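Local coordinates for D-isomer specific 2-hydroxyacid dehydrogenase family protein (PDB 3HG7) that probably works as an NAD-dependent oxidoreductase of the D-isomer specific 2-hydroxyacid dehydrogenase family, at residues 16-21 with 288-293. The protein carries 1 engineered substitution. Sequence-based numbering, arbitrary orientation.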
loop_
_atom_site.group_PDB
_atom_site.type_symbol
_atom_site.label_atom_id
_atom_site.label_comp_id
_atom_site.label_asym_id
_atom_site.label_seq_id
_atom_site.Cartn_x
_atom_site.Cartn_y
_atom_site.Cartn_z
ATOM N N ALA A 16 -16.151 15.313 3.780
ATOM C CA ALA A 16 -17.547 15.239 4.149
ATOM C C ALA A 16 -17.790 14.048 5.100
ATOM O O ALA A 16 -18.464 14.194 6.130
ATOM C CB ALA A 16 -18.449 15.177 2.895
ATOM N N HIS A 17 -17.186 12.910 4.767
ATOM C CA HIS A 17 -17.282 11.697 5.570
ATOM C C HIS A 17 -16.568 11.926 6.916
ATOM O O HIS A 17 -17.130 11.661 7.973
ATOM C CB HIS A 17 -16.660 10.519 4.811
ATOM C CG HIS A 17 -17.135 9.167 5.262
ATOM N ND1 HIS A 17 -16.990 8.026 4.493
ATOM C CD2 HIS A 17 -17.777 8.780 6.390
ATOM C CE1 HIS A 17 -17.495 6.993 5.147
ATOM N NE2 HIS A 17 -17.984 7.427 6.302
ATOM N N TYR A 18 -15.344 12.441 6.877
ATOM C CA TYR A 18 -14.629 12.716 8.154
ATOM C C TYR A 18 -15.388 13.661 9.081
ATOM O O TYR A 18 -15.414 13.467 10.319
ATOM C CB TYR A 18 -13.197 13.228 7.900
ATOM C CG TYR A 18 -12.296 12.111 7.443
ATOM C CD1 TYR A 18 -12.119 10.967 8.246
ATOM C CD2 TYR A 18 -11.609 12.185 6.231
ATOM C CE1 TYR A 18 -11.323 9.902 7.811
ATOM C CE2 TYR A 18 -10.801 11.151 5.805
ATOM C CZ TYR A 18 -10.656 10.007 6.601
ATOM O OH TYR A 18 -9.842 8.953 6.199
ATOM N N GLU A 19 -15.957 14.719 8.506
ATOM C CA GLU A 19 -16.679 15.710 9.319
ATOM C C GLU A 19 -17.881 15.082 10.023
ATOM O O GLU A 19 -18.110 15.356 11.208
ATOM C CB GLU A 19 -17.109 16.909 8.465
ATOM C CG GLU A 19 -17.870 17.990 9.213
ATOM C CD GLU A 19 -18.164 19.197 8.341
ATOM O OE1 GLU A 19 -18.799 19.019 7.291
ATOM O OE2 GLU A 19 -17.759 20.315 8.716
ATOM N N ARG A 20 -18.633 14.269 9.277
ATOM C CA ARG A 20 -19.776 13.543 9.827
ATOM C C ARG A 20 -19.310 12.636 10.960
ATOM O O ARG A 20 -19.873 12.674 12.044
ATOM C CB ARG A 20 -20.491 12.721 8.747
ATOM C CG ARG A 20 -21.518 11.724 9.277
ATOM C CD ARG A 20 -22.465 11.238 8.188
ATOM N NE ARG A 20 -21.780 10.522 7.122
ATOM C CZ ARG A 20 -21.200 9.335 7.261
ATOM N NH1 ARG A 20 -21.187 8.724 8.438
ATOM N NH2 ARG A 20 -20.619 8.768 6.216
ATOM N N LEU A 21 -18.275 11.847 10.714
ATOM C CA LEU A 21 -17.799 10.874 11.703
ATOM C C LEU A 21 -17.269 11.527 12.975
ATOM O O LEU A 21 -17.579 11.094 14.109
ATOM C CB LEU A 21 -16.709 10.014 11.085
ATOM C CG LEU A 21 -17.129 8.913 10.106
ATOM C CD1 LEU A 21 -15.937 8.442 9.332
ATOM C CD2 LEU A 21 -17.792 7.768 10.913
ATOM N N ASP A 288 -12.476 3.589 9.207
ATOM C CA ASP A 288 -11.339 3.031 9.941
ATOM C C ASP A 288 -10.278 4.057 10.296
ATOM O O ASP A 288 -9.665 3.977 11.363
ATOM C CB ASP A 288 -10.709 1.891 9.177
ATOM C CG ASP A 288 -11.586 0.652 9.171
ATOM O OD1 ASP A 288 -12.570 0.579 9.940
ATOM O OD2 ASP A 288 -11.281 -0.259 8.409
ATOM N N VAL A 289 -10.072 5.015 9.401
ATOM C CA VAL A 289 -9.107 6.085 9.662
ATOM C C VAL A 289 -9.624 6.981 10.815
ATOM O O VAL A 289 -8.849 7.404 11.661
ATOM C CB VAL A 289 -8.815 6.928 8.388
ATOM C CG1 VAL A 289 -7.878 8.113 8.710
ATOM C CG2 VAL A 289 -8.192 6.076 7.291
ATOM N N ALA A 290 -10.928 7.250 10.860
ATOM C CA ALA A 290 -11.476 8.101 11.922
ATOM C C ALA A 290 -11.300 7.456 13.282
ATOM O O ALA A 290 -11.061 8.141 14.279
ATOM C CB ALA A 290 -12.927 8.410 11.669
ATOM N N GLN A 291 -11.419 6.128 13.322
ATOM C CA GLN A 291 -11.189 5.359 14.527
ATOM C C GLN A 291 -9.738 5.515 14.988
ATOM O O GLN A 291 -9.493 5.690 16.179
ATOM C CB GLN A 291 -11.535 3.878 14.255
ATOM C CG GLN A 291 -11.615 2.985 15.483
ATOM C CD GLN A 291 -11.998 1.532 15.134
ATOM O OE1 GLN A 291 -12.135 0.689 16.027
ATOM N NE2 GLN A 291 -12.179 1.248 13.847
ATOM N N ILE A 292 -8.788 5.490 14.048
ATOM C CA ILE A 292 -7.360 5.730 14.354
ATOM C C ILE A 292 -7.155 7.142 14.900
ATOM O O ILE A 292 -6.444 7.337 15.897
ATOM C CB ILE A 292 -6.457 5.489 13.128
ATOM C CG1 ILE A 292 -6.397 3.984 12.812
ATOM C CG2 ILE A 292 -5.039 6.002 13.349
ATOM C CD1 ILE A 292 -5.725 3.671 11.456
ATOM N N PHE A 293 -7.809 8.096 14.253
ATOM C CA PHE A 293 -7.737 9.494 14.682
ATOM C C PHE A 293 -8.259 9.666 16.113
ATOM O O PHE A 293 -7.574 10.233 16.963
ATOM C CB PHE A 293 -8.473 10.435 13.728
ATOM C CG PHE A 293 -8.478 11.874 14.228
ATOM C CD1 PHE A 293 -7.414 12.726 13.940
ATOM C CD2 PHE A 293 -9.502 12.333 15.052
ATOM C CE1 PHE A 293 -7.392 14.043 14.428
ATOM C CE2 PHE A 293 -9.478 13.621 15.592
ATOM C CZ PHE A 293 -8.423 14.492 15.269
#
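Tyr18 reaches from helix 15-24 to Val289 on helix 286-301, and it supplies most of the surface that segment 16-21 buries here. Its CB does not yet face the partner helix. CG stands anti to the carbonyl carbon (chi1 -74°), and this swings the ring across the gap. CD1 is the first ring atom to come near the other side, 4.3 Å from Ala290 CB. Next along the same edge, CE1 lies 4.1 Å from Ala290 N and 3.9 Å from Val289 CB. Both of these partners sit near the ring plane, so the tyrosine meets helix 286-301 with its rim rather than its face. CZ then packs on Val289 CB and CG1. At the tip, OH presses on the valine, 3.2 Å from Val289 CB and 3.3 Å from CG1, with CG2 also close. This is a tight van der Waals contact. One turn on from Tyr18, Leu21 adds a smaller patch, its CD1 3.8 Å from Ala290 CB. The small alanine lies where the backbones come nearest, with 6.7 Å between Tyr18 CA and Ala290 CA, while the segment axes stay 10.2 Å apart and cross at -50°. No hydrogen bond links the two segments; apolar packing joins them. Beneath, Met52 of strand 50-53 touches both Tyr18 and Val289, and Phe293 lies against Leu8, Ile50 and Met52. The late helix 286-301 thus returns to pack beside helix 15-24 on the five-stranded parallel sheet, away from the seven-stranded Rossmann-type one.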